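Local coordinates for protein hydrazine synthase subunit beta (Candidatus Kuenenia stuttgartiensis, PDB 5C2V) that forms part of the hydrazine synthase complex, which condenses nitric oxide with ammonium to hydrazine, and may modulate passage of the hydroxylamine intermediate between the active sites, at residues B[220-232]-B[242-256]. Sequence-based numbering, arbitrary orientation.
Sequences AENGQVFTNNVTI and ARLPLDDLNNYDGNP. With BET (trimethyl glycine), chain R.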
ATOM      1  N   ALA B 220      27.514  15.949  14.149  1.00 49.68           N
ATOM      2  CA  ALA B 220      26.824  17.234  14.072  1.00 38.01           C
ATOM      3  C   ALA B 220      25.399  17.128  13.528  1.00 50.68           C
ATOM      4  O   ALA B 220      24.664  18.115  13.503  1.00 60.36           O
ATOM      5  CB  ALA B 220      27.632  18.206  13.226  1.00 46.93           C
ATOM      6  N   GLU B 221      25.005  15.933  13.097  1.00 45.20           N
ATOM      7  CA  GLU B 221      23.744  15.772  12.374  1.00 41.50           C
ATOM      8  C   GLU B 221      22.525  15.710  13.285  1.00 39.37           C
ATOM      9  O   GLU B 221      22.620  15.294  14.441  1.00 48.45           O
ATOM     10  CB  GLU B 221      23.788  14.525  11.487  1.00 41.12           C
ATOM     11  CG  GLU B 221      24.645  14.678  10.233  1.00 36.55           C
ATOM     12  CD  GLU B 221      26.112  14.377  10.475  1.00 52.66           C
ATOM     13  OE1 GLU B 221      26.538  14.377  11.648  1.00 36.65           O
ATOM     14  OE2 GLU B 221      26.842  14.140   9.489  1.00 36.27           O
ATOM     15  N   ASN B 222      21.384  16.126  12.742  1.00 35.07           N
ATOM     16  CA  ASN B 222      20.111  16.102  13.455  1.00 32.57           C
ATOM     17  C   ASN B 222      20.167  16.837  14.791  1.00 43.21           C
ATOM     18  O   ASN B 222      19.485  16.457  15.741  1.00 40.47           O
ATOM     19  CB  ASN B 222      19.653  14.659  13.676  1.00 39.94           C
ATOM     20  CG  ASN B 222      19.095  14.026  12.414  1.00 35.65           C
ATOM     21  OD1 ASN B 222      19.839  13.666  11.501  1.00 34.79           O
ATOM     22  ND2 ASN B 222      17.779  13.862  12.368  1.00 40.18           N
ATOM     23  N   GLY B 223      20.985  17.885  14.854  1.00 42.77           N
ATOM     24  CA  GLY B 223      21.131  18.688  16.055  1.00 38.16           C
ATOM     25  C   GLY B 223      21.470  17.889  17.299  1.00 44.58           C
ATOM     26  O   GLY B 223      20.850  18.069  18.347  1.00 41.55           O
ATOM     27  N   GLN B 224      22.456  17.003  17.185  1.00 40.60           N
ATOM     28  CA  GLN B 224      22.839  16.135  18.295  1.00 39.33           C
ATOM     29  C   GLN B 224      23.420  16.921  19.467  1.00 38.72           C
ATOM     30  O   GLN B 224      23.271  16.531  20.624  1.00 34.77           O
ATOM     31  CB  GLN B 224      23.851  15.081  17.837  1.00 29.88           C
ATOM     32  CG  GLN B 224      24.287  14.147  18.958  1.00 42.32           C
ATOM     33  CD  GLN B 224      25.695  13.629  18.783  1.00 51.34           C
ATOM     34  OE1 GLN B 224      26.183  13.491  17.665  1.00 77.20           O
ATOM     35  NE2 GLN B 224      26.362  13.350  19.895  1.00 42.34           N
ATOM     36  N   VAL B 225      24.092  18.023  19.162  1.00 32.96           N
ATOM     37  CA  VAL B 225      24.704  18.848  20.194  1.00 40.14           C
ATOM     38  C   VAL B 225      23.824  20.055  20.493  1.00 45.67           C
ATOM     39  O   VAL B 225      23.308  20.201  21.601  1.00 47.25           O
ATOM     40  CB  VAL B 225      26.111  19.315  19.784  1.00 50.22           C
ATOM     41  CG1 VAL B 225      26.724  20.175  20.876  1.00 39.20           C
ATOM     42  CG2 VAL B 225      26.998  18.114  19.484  1.00 28.13           C
ATOM     43  N   PHE B 226      23.658  20.920  19.498  1.00 42.79           N
ATOM     44  CA  PHE B 226      22.798  22.088  19.638  1.00 53.43           C
ATOM     45  C   PHE B 226      21.688  22.131  18.595  1.00 53.15           C
ATOM     46  O   PHE B 226      21.905  21.808  17.426  1.00 36.28           O
ATOM     47  CB  PHE B 226      23.620  23.375  19.539  1.00 45.02           C
ATOM     48  CG  PHE B 226      24.231  23.808  20.836  1.00 44.91           C
ATOM     49  CD1 PHE B 226      23.449  24.371  21.831  1.00 53.61           C
ATOM     50  CD2 PHE B 226      25.589  23.667  21.055  1.00 57.17           C
ATOM     51  CE1 PHE B 226      24.010  24.777  23.024  1.00 50.09           C
ATOM     52  CE2 PHE B 226      26.157  24.072  22.248  1.00 45.69           C
ATOM     53  CZ  PHE B 226      25.365  24.628  23.232  1.00 47.60           C
ATOM     54  N   THR B 227      20.497  22.525  19.030  1.00 35.57           N
ATOM     55  CA  THR B 227      19.449  22.943  18.109  1.00 55.17           C
ATOM     56  C   THR B 227      19.130  24.393  18.427  1.00 46.52           C
ATOM     57  O   THR B 227      19.407  24.860  19.526  1.00 53.12           O
ATOM     58  CB  THR B 227      18.172  22.085  18.217  1.00 41.44           C
ATOM     59  OG1 THR B 227      17.574  22.268  19.506  1.00 45.48           O
ATOM     60  CG2 THR B 227      18.492  20.615  18.006  1.00 46.72           C
ATOM     61  N   ASN B 228      18.571  25.114  17.466  1.00 46.36           N
ATOM     62  CA  ASN B 228      18.258  26.518  17.689  1.00 49.56           C
ATOM     63  C   ASN B 228      16.759  26.762  17.674  1.00 63.63           C
ATOM     64  O   ASN B 228      16.064  26.351  16.745  1.00 57.14           O
ATOM     65  CB  ASN B 228      18.957  27.376  16.647  1.00 38.72           C
ATOM     66  CG  ASN B 228      20.462  27.211  16.684  1.00 46.55           C
ATOM     67  OD1 ASN B 228      21.160  27.935  17.394  1.00 57.61           O
ATOM     68  ND2 ASN B 228      20.973  26.263  15.907  1.00 40.48           N
ATOM     69  N   ASN B 229      16.263  27.434  18.708  1.00 55.54           N
ATOM     70  CA  ASN B 229      14.826  27.497  18.931  1.00 48.33           C
ATOM     71  C   ASN B 229      14.287  28.873  19.307  1.00 56.45           C
ATOM     72  O   ASN B 229      14.995  29.708  19.873  1.00 56.17           O
ATOM     73  CB  ASN B 229      14.437  26.497  20.023  1.00 38.53           C
ATOM     74  CG  ASN B 229      14.918  25.093  19.725  1.00 63.58           C
ATOM     75  OD1 ASN B 229      16.021  24.706  20.114  1.00 53.94           O
ATOM     76  ND2 ASN B 229      14.093  24.318  19.028  1.00 62.57           N
ATOM     77  N   VAL B 230      13.017  29.087  18.980  1.00 53.63           N
ATOM     78  CA  VAL B 230      12.269  30.244  19.448  1.00 45.18           C
ATOM     79  C   VAL B 230      11.088  29.743  20.277  1.00 43.89           C
ATOM     80  O   VAL B 230      10.392  28.806  19.881  1.00 60.88           O
ATOM     81  CB  VAL B 230      11.777  31.127  18.278  1.00 51.56           C
ATOM     82  CG1 VAL B 230      11.086  30.282  17.216  1.00 57.10           C
ATOM     83  CG2 VAL B 230      10.860  32.233  18.783  1.00 40.69           C
ATOM     84  N   THR B 231      10.880  30.348  21.441  1.00 37.80           N
ATOM     85  CA  THR B 231       9.831  29.899  22.347  1.00 40.74           C
ATOM     86  C   THR B 231       8.742  30.950  22.530  1.00 53.41           C
ATOM     87  O   THR B 231       9.023  32.107  22.844  1.00 57.18           O
ATOM     88  CB  THR B 231      10.407  29.522  23.726  1.00 51.80           C
ATOM     89  OG1 THR B 231      11.234  28.359  23.595  1.00 48.28           O
ATOM     90  CG2 THR B 231       9.288  29.226  24.715  1.00 41.45           C
ATOM     91  N   ILE B 232       7.498  30.531  22.322  1.00 53.91           N
ATOM     92  CA  ILE B 232       6.342  31.392  22.525  1.00 41.22           C
ATOM     93  C   ILE B 232       5.652  31.053  23.840  1.00 45.78           C
ATOM     94  O   ILE B 232       5.205  29.924  24.043  1.00 58.01           O
ATOM     95  CB  ILE B 232       5.328  31.261  21.373  1.00 44.20           C
ATOM     96  CG1 ILE B 232       6.032  31.400  20.021  1.00 38.02           C
ATOM     97  CG2 ILE B 232       4.218  32.289  21.519  1.00 48.07           C
ATOM     98  CD1 ILE B 232       6.712  32.735  19.823  1.00 37.30           C
ATOM     99  N   ALA B 242       5.743  27.133  24.646  1.00 35.71           N
ATOM    100  CA  ALA B 242       5.935  26.374  23.417  1.00 45.03           C
ATOM    101  C   ALA B 242       7.327  26.575  22.842  1.00 44.88           C
ATOM    102  O   ALA B 242       7.649  27.643  22.331  1.00 41.04           O
ATOM    103  CB  ALA B 242       4.880  26.761  22.390  1.00 47.74           C
ATOM    104  N   ARG B 243       8.141  25.528  22.910  1.00 51.56           N
ATOM    105  CA  ARG B 243       9.479  25.561  22.338  1.00 45.64           C
ATOM    106  C   ARG B 243       9.421  25.084  20.893  1.00 46.79           C
ATOM    107  O   ARG B 243       9.053  23.942  20.624  1.00 42.57           O
ATOM    108  CB  ARG B 243      10.435  24.695  23.161  1.00 42.91           C
ATOM    109  CG  ARG B 243      10.555  25.127  24.616  1.00 46.51           C
ATOM    110  CD  ARG B 243      11.184  24.040  25.476  1.00 47.22           C
ATOM    111  NE  ARG B 243      10.253  22.945  25.741  1.00 49.22           N
ATOM    112  CZ  ARG B 243      10.596  21.794  26.310  1.00 53.05           C
ATOM    113  NH1 ARG B 243      11.853  21.578  26.674  1.00 41.72           N
ATOM    114  NH2 ARG B 243       9.681  20.855  26.514  1.00 38.12           N
ATOM    115  N   LEU B 244       9.776  25.965  19.962  1.00 34.55           N
ATOM    116  CA  LEU B 244       9.648  25.654  18.544  1.00 51.62           C
ATOM    117  C   LEU B 244      10.990  25.735  17.824  1.00 39.20           C
ATOM    118  O   LEU B 244      11.821  26.580  18.149  1.00 55.89           O
ATOM    119  CB  LEU B 244       8.635  26.599  17.890  1.00 56.18           C
ATOM    120  CG  LEU B 244       7.200  26.492  18.410  1.00 53.71           C
ATOM    121  CD1 LEU B 244       6.287  27.470  17.686  1.00 44.93           C
ATOM    122  CD2 LEU B 244       6.680  25.067  18.273  1.00 40.84           C
ATOM    123  N   PRO B 245      11.202  24.853  16.834  1.00 51.85           N
ATOM    124  CA  PRO B 245      12.467  24.782  16.096  1.00 48.90           C
ATOM    125  C   PRO B 245      12.665  25.958  15.145  1.00 44.53           C
ATOM    126  O   PRO B 245      11.685  26.453  14.595  1.00 60.46           O
ATOM    127  CB  PRO B 245      12.338  23.473  15.316  1.00 48.59           C
ATOM    128  CG  PRO B 245      10.871  23.325  15.101  1.00 33.07           C
ATOM    129  CD  PRO B 245      10.233  23.849  16.357  1.00 43.41           C
ATOM    130  N   LEU B 246      13.895  26.448  15.027  1.00 57.49           N
ATOM    131  CA  LEU B 246      14.269  27.348  13.938  1.00 34.61           C
ATOM    132  C   LEU B 246      15.004  26.657  12.784  1.00 42.36           C
ATOM    133  O   LEU B 246      15.331  27.296  11.784  1.00 38.24           O
ATOM    134  CB  LEU B 246      15.125  28.496  14.472  1.00 43.36           C
ATOM    135  CG  LEU B 246      14.368  29.516  15.321  1.00 61.74           C
ATOM    136  CD1 LEU B 246      15.331  30.403  16.092  1.00 61.52           C
ATOM    137  CD2 LEU B 246      13.453  30.350  14.436  1.00 37.76           C
ATOM    138  N   ASP B 247      15.260  25.358  12.915  1.00 37.26           N
ATOM    139  CA  ASP B 247      16.192  24.681  12.014  1.00 43.74           C
ATOM    140  C   ASP B 247      15.539  23.755  10.991  1.00 49.77           C
ATOM    141  O   ASP B 247      14.512  23.132  11.263  1.00 39.15           O
ATOM    142  CB  ASP B 247      17.206  23.869  12.826  1.00 50.84           C
ATOM    143  CG  ASP B 247      17.920  24.700  13.873  1.00 56.91           C
ATOM    144  OD1 ASP B 247      18.344  25.832  13.556  1.00 61.55           O
ATOM    145  OD2 ASP B 247      18.068  24.213  15.014  1.00 46.68           O
ATOM    146  N   ASP B 248      16.149  23.671   9.812  1.00 39.87           N
ATOM    147  CA  ASP B 248      15.852  22.594   8.875  1.00 37.79           C
ATOM    148  C   ASP B 248      16.668  21.377   9.292  1.00 50.23           C
ATOM    149  O   ASP B 248      17.426  21.439  10.261  1.00 54.42           O
ATOM    150  CB  ASP B 248      16.182  22.994   7.433  1.00 43.24           C
ATOM    151  CG  ASP B 248      15.352  24.164   6.944  1.00 54.52           C
ATOM    152  OD1 ASP B 248      14.258  24.391   7.497  1.00 58.13           O
ATOM    153  OD2 ASP B 248      15.789  24.854   5.998  1.00 56.15           O
ATOM    154  N   LEU B 249      16.524  20.274   8.565  1.00 56.29           N
ATOM    155  CA  LEU B 249      17.309  19.084   8.867  1.00 53.08           C
ATOM    156  C   LEU B 249      18.785  19.347   8.601  1.00 45.78           C
ATOM    157  O   LEU B 249      19.627  19.141   9.472  1.00 51.95           O
ATOM    158  CB  LEU B 249      16.831  17.888   8.042  1.00 48.05           C
ATOM    159  CG  LEU B 249      17.608  16.586   8.263  1.00 39.37           C
ATOM    160  CD1 LEU B 249      17.398  16.064   9.675  1.00 35.43           C
ATOM    161  CD2 LEU B 249      17.223  15.535   7.236  1.00 43.89           C
ATOM    162  N   ASN B 250      19.090  19.780   7.383  1.00 45.39           N
ATOM    163  CA  ASN B 250      20.457  20.101   6.994  1.00 38.12           C
ATOM    164  C   ASN B 250      20.810  21.593   7.061  1.00 46.89           C
ATOM    165  O   ASN B 250      21.926  21.982   6.719  1.00 46.91           O
ATOM    166  CB  ASN B 250      20.725  19.559   5.590  1.00 44.49           C
ATOM    167  CG  ASN B 250      20.551  18.052   5.508  1.00 49.30           C
ATOM    168  OD1 ASN B 250      21.463  17.292   5.835  1.00 59.21           O
ATOM    169  ND2 ASN B 250      19.372  17.612   5.082  1.00 45.01           N
ATOM    170  N   ASN B 251      19.864  22.427   7.490  1.00 48.08           N
ATOM    171  CA  ASN B 251      20.108  23.867   7.596  1.00 38.99           C
ATOM    172  C   ASN B 251      19.673  24.424   8.952  1.00 48.05           C
ATOM    173  O   ASN B 251      18.497  24.363   9.311  1.00 49.59           O
ATOM    174  CB  ASN B 251      19.394  24.615   6.467  1.00 49.06           C
ATOM    175  CG  ASN B 251      20.018  25.970   6.174  1.00 58.06           C
ATOM    176  OD1 ASN B 251      20.595  26.607   7.055  1.00 49.21           O
ATOM    177  ND2 ASN B 251      19.901  26.417   4.928  1.00 54.28           N
ATOM    178  N   TYR B 252      20.625  24.979   9.695  1.00 48.09           N
ATOM    179  CA  TYR B 252      20.368  25.446  11.053  1.00 47.58           C
ATOM    180  C   TYR B 252      20.581  26.952  11.157  1.00 48.59           C
ATOM    181  O   TYR B 252      21.368  27.518  10.402  1.00 35.32           O
ATOM    182  CB  TYR B 252      21.280  24.716  12.047  1.00 39.09           C
ATOM    183  CG  TYR B 252      21.036  23.224  12.134  1.00 50.20           C
ATOM    184  CD1 TYR B 252      21.414  22.378  11.102  1.00 44.74           C
ATOM    185  CD2 TYR B 252      20.438  22.662  13.254  1.00 41.66           C
ATOM    186  CE1 TYR B 252      21.193  21.021  11.175  1.00 37.17           C
ATOM    187  CE2 TYR B 252      20.212  21.301  13.335  1.00 42.35           C
ATOM    188  CZ  TYR B 252      20.591  20.486  12.292  1.00 33.43           C
ATOM    189  OH  TYR B 252      20.371  19.131  12.365  1.00 37.48           O
ATOM    190  N   ASP B 253      19.899  27.606  12.095  1.00 38.41           N
ATOM    191  CA  ASP B 253      20.161  29.021  12.314  1.00 43.18           C
ATOM    192  C   ASP B 253      21.044  29.163  13.541  1.00 59.10           C
ATOM    193  O   ASP B 253      20.559  29.080  14.658  1.00 47.41           O
ATOM    194  CB  ASP B 253      18.854  29.794  12.529  1.00 48.81           C
ATOM    195  CG  ASP B 253      18.051  29.964  11.257  1.00 44.60           C
ATOM    196  OD1 ASP B 253      18.661  30.115  10.182  1.00 39.00           O
ATOM    197  OD2 ASP B 253      16.804  29.953  11.335  1.00 61.64           O
ATOM    198  N   GLY B 254      22.321  29.460  13.333  1.00 65.32           N
ATOM    199  CA  GLY B 254      23.262  29.514  14.436  1.00 38.56           C
ATOM    200  C   GLY B 254      23.052  30.706  15.344  1.00 39.32           C
ATOM    201  O   GLY B 254      23.068  31.843  14.876  1.00 54.50           O
ATOM    202  N   ASN B 255      22.889  30.449  16.640  1.00 34.70           N
ATOM    203  CA  ASN B 255      22.835  31.512  17.639  1.00 54.81           C
ATOM    204  C   ASN B 255      21.855  32.637  17.300  1.00 41.01           C
ATOM    205  O   ASN B 255      22.276  33.722  16.906  1.00 45.98           O
ATOM    206  CB  ASN B 255      24.233  32.102  17.843  1.00 44.13           C
ATOM    207  CG  ASN B 255      25.270  31.046  18.170  1.00 44.32           C
ATOM    208  OD1 ASN B 255      26.236  30.859  17.431  1.00 42.77           O
ATOM    209  ND2 ASN B 255      25.080  30.354  19.289  1.00 32.59           N
ATOM    210  N   PRO B 256      20.544  32.373  17.411  1.00 41.18           N
ATOM    211  CA  PRO B 256      19.572  33.450  17.184  1.00 47.21           C
ATOM    212  C   PRO B 256      19.679  34.516  18.274  1.00 40.28           C
ATOM    213  O   PRO B 256      19.768  34.158  19.447  1.00 38.04           O
ATOM    214  CB  PRO B 256      18.227  32.723  17.242  1.00 43.68           C
ATOM    215  CG  PRO B 256      18.482  31.552  18.138  1.00 30.79           C
ATOM    216  CD  PRO B 256      19.896  31.123  17.846  1.00 45.17           C
TER
HETATM  217  N   BET R 403      11.651  17.232  30.618  1.00 69.03           N
HETATM  218  CA  BET R 403      12.576  18.218  29.915  1.00 56.45           C
HETATM  219  C   BET R 403      11.858  18.787  28.575  1.00 52.06           C
HETATM  220  O   BET R 403      12.401  18.401  27.510  1.00 59.01           O
HETATM  221  OXT BET R 403      10.871  19.531  28.782  1.00 64.20           O
HETATM  222  C1  BET R 403      12.462  16.258  31.447  1.00 58.70           C
HETATM  223  C2  BET R 403      10.834  16.420  29.610  1.00 53.11           C
HETATM  224  C3  BET R 403      10.740  17.963  31.590  1.00 69.94           C
HETATM  225  O   HOH W   1      21.623  16.860   9.921  1.00 43.19           O
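Asn-222 lays its amide against Leu-249, with ND2 3.5 Å from CD1. The same ND2 is hydrogen-bonded to Arg-567 O of the alpha subunit. A water links Asn-222 N to Leu-249 O. At Gly-223 the backbone N gives a weak hydrogen bond to Tyr-252 OH. Asn-228 N donates almost straight (171°) to the syn lone pair of Asp-247 OD2, 2.7 Å away. Asp-247 OD1 accepts from Asp-253 N, so one carboxylate joins the strand to the returning loop. The amide of Asn-228 stands nearly perpendicular to that carboxylate (89°). Asn-228 OD1 accepts Asn-255 N from above the carbonyl plane and is also hydrogen-bonded to Gln-209; Asn-228 ND2 is hydrogen-bonded to Ser-60 O of the gamma subunit. Strands 226-234 and 241-245 form an antiparallel hairpin, the third and fourth strands of a four-stranded beta-propeller blade. Val-230 and Leu-244 form a hydrogen-bonded pair. Val-230 CG1, placed between backbone N and carbonyl carbon (chi1 49°), meets Leu-246 CD2 at 3.7 Å. On the other face Thr-231 OG1 lies beside Arg-243 CG (3.5 Å) and is hydrogen-bonded to His-208. Arg-243 extends onward to the trimethyl glycine carboxylate, with NH2 2.9 Å from OXT. Ile-232 and Ala-242 exchange two backbone hydrogen bonds.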